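Side-chain contact in aminotransferase, class I (Staphylococcus aureus, PDB 2O1B), which probably catalyses pyridoxal-5'-phosphate-dependent transfer of amino groups between amino acids such as aspartate and 2-oxo acids: residues E353-L356 against V357-S361. Sequence-based numbering, arbitrary orientation.
Sequences EQFL and VQEKS
Phe355 and Glu359 make a CH-pi contact one helical turn apart, with Gln354 and Gln358 also meeting one turn apart, by their side chains, all within the last turns of helix 349-360. This helix packs by its buried side against helix 388-397 and leads into strand 362-363, in the smaller, C-terminal part of a class I aminotransferase; none of these residues belongs to the cofactor pocket. Glu359 lays its aliphatic CG over one face of the Phe355 ring, 3.9 Å from the ring centroid and 27° off the normal. Phe355 CG stands anti to the backbone N (chi1 179°), which brings the ring alongside the next turn. The Glu359 chain bends at chi2, and its carboxylate plane is inclined to the ring. Tyr347 adds an edge-to-face ring contact to the same phenylalanine, and Leu399 touches it too.

On the solvent side, Gln358 runs out extended and sets its NE2 3.4 Å from CG of Gln354. The touch is from NE2 to an aliphatic carbon; the amide planes are far from parallel and do not stack. Beneath these side chains runs the alpha-helical i to i+4 backbone bonding: Val357 N to Glu353 O, Gln358 N to Gln354 O and Glu359 N to Phe355 O are all close to straight. The next bond, Lys360 N to Leu356 O, is weak, its N-H...O angle down to 129°, and Ser361, with positive phi, is the first residue to leave helical phi/psi. Lys360 sends its NZ away to a salt bridge with Glu398. On the buried side, Val357 CG1 presses against the preceding turn, 3.2 Å from Gln354 O and 3.3 Å from Glu353 O.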
loop_
_atom_site.group_PDB
_atom_site.type_symbol
_atom_site.label_atom_id
_atom_site.label_comp_id
_atom_site.label_asym_id
_atom_site.label_seq_id
_atom_site.Cartn_x
_atom_site.Cartn_y
_atom_site.Cartn_z
ATOM N N GLU A 353 -14.749 -7.626 -28.454
ATOM C CA GLU A 353 -14.715 -6.424 -27.611
ATOM C C GLU A 353 -14.739 -5.166 -28.477
ATOM O O GLU A 353 -15.537 -4.259 -28.238
ATOM C CB GLU A 353 -13.485 -6.409 -26.699
ATOM C CG GLU A 353 -13.376 -5.144 -25.836
ATOM C CD GLU A 353 -11.940 -4.746 -25.496
ATOM O OE1 GLU A 353 -10.983 -5.443 -25.924
ATOM O OE2 GLU A 353 -11.773 -3.716 -24.797
ATOM N N GLN A 354 -13.872 -5.127 -29.487
ATOM C CA GLN A 354 -13.817 -3.993 -30.401
ATOM C C GLN A 354 -15.111 -3.837 -31.211
ATOM O O GLN A 354 -15.618 -2.721 -31.350
ATOM C CB GLN A 354 -12.574 -4.068 -31.295
ATOM C CG GLN A 354 -12.068 -2.705 -31.778
ATOM C CD GLN A 354 -11.565 -1.781 -30.651
ATOM O OE1 GLN A 354 -11.281 -2.218 -29.523
ATOM N NE2 GLN A 354 -11.449 -0.495 -30.964
ATOM N N PHE A 355 -15.653 -4.949 -31.712
ATOM C CA PHE A 355 -16.970 -4.958 -32.364
ATOM C C PHE A 355 -18.063 -4.303 -31.511
ATOM O O PHE A 355 -18.757 -3.397 -31.977
ATOM C CB PHE A 355 -17.373 -6.395 -32.721
ATOM C CG PHE A 355 -18.725 -6.513 -33.388
ATOM C CD1 PHE A 355 -18.867 -6.290 -34.755
ATOM C CD2 PHE A 355 -19.850 -6.874 -32.654
ATOM C CE1 PHE A 355 -20.111 -6.415 -35.381
ATOM C CE2 PHE A 355 -21.096 -6.999 -33.269
ATOM C CZ PHE A 355 -21.223 -6.766 -34.638
ATOM N N LEU A 356 -18.203 -4.754 -30.266
ATOM C CA LEU A 356 -19.248 -4.249 -29.372
ATOM C C LEU A 356 -19.123 -2.748 -29.052
ATOM O O LEU A 356 -20.129 -2.030 -29.012
ATOM C CB LEU A 356 -19.316 -5.084 -28.086
ATOM C CG LEU A 356 -19.846 -6.524 -28.170
ATOM C CD1 LEU A 356 -19.663 -7.257 -26.847
ATOM C CD2 LEU A 356 -21.304 -6.533 -28.563
ATOM N N VAL A 357 -17.899 -2.270 -28.835
ATOM C CA VAL A 357 -17.686 -0.837 -28.559
ATOM C C VAL A 357 -17.925 0.021 -29.807
ATOM O O VAL A 357 -18.603 1.056 -29.732
ATOM C CB VAL A 357 -16.306 -0.535 -27.866
ATOM C CG1 VAL A 357 -15.132 -1.023 -28.698
ATOM C CG2 VAL A 357 -16.158 0.949 -27.593
ATOM N N GLN A 358 -17.392 -0.431 -30.945
ATOM C CA GLN A 358 -17.534 0.260 -32.234
ATOM C C GLN A 358 -18.977 0.293 -32.734
ATOM O O GLN A 358 -19.512 1.361 -33.036
ATOM C CB GLN A 358 -16.681 -0.417 -33.309
ATOM C CG GLN A 358 -15.200 -0.059 -33.313
ATOM C CD GLN A 358 -14.478 -0.589 -34.560
ATOM O OE1 GLN A 358 -15.062 -0.683 -35.650
ATOM N NE2 GLN A 358 -13.200 -0.932 -34.403
ATOM N N GLU A 359 -19.592 -0.883 -32.843
ATOM C CA GLU A 359 -20.924 -1.009 -33.435
ATOM C C GLU A 359 -22.041 -0.767 -32.431
ATOM O O GLU A 359 -23.012 -0.089 -32.743
ATOM C CB GLU A 359 -21.115 -2.379 -34.109
ATOM C CG GLU A 359 -19.955 -2.847 -35.000
ATOM C CD GLU A 359 -19.644 -1.913 -36.159
ATOM O OE1 GLU A 359 -20.586 -1.311 -36.728
ATOM O OE2 GLU A 359 -18.445 -1.794 -36.507
ATOM N N LYS A 360 -21.897 -1.315 -31.230
ATOM C CA LYS A 360 -22.990 -1.335 -30.253
ATOM C C LYS A 360 -22.812 -0.406 -29.047
ATOM O O LYS A 360 -23.702 -0.319 -28.193
ATOM C CB LYS A 360 -23.246 -2.773 -29.784
ATOM C CG LYS A 360 -23.800 -3.680 -30.884
ATOM C CD LYS A 360 -25.246 -3.334 -31.190
ATOM C CE LYS A 360 -25.804 -4.182 -32.312
ATOM N NZ LYS A 360 -27.289 -4.083 -32.362
ATOM N N SER A 361 -21.677 0.292 -28.991
ATOM C CA SER A 361 -21.314 1.148 -27.844
ATOM C C SER A 361 -21.462 0.435 -26.496
ATOM O O SER A 361 -21.900 1.029 -25.509
ATOM C CB SER A 361 -22.099 2.467 -27.858
ATOM O OG SER A 361 -21.725 3.278 -28.962
#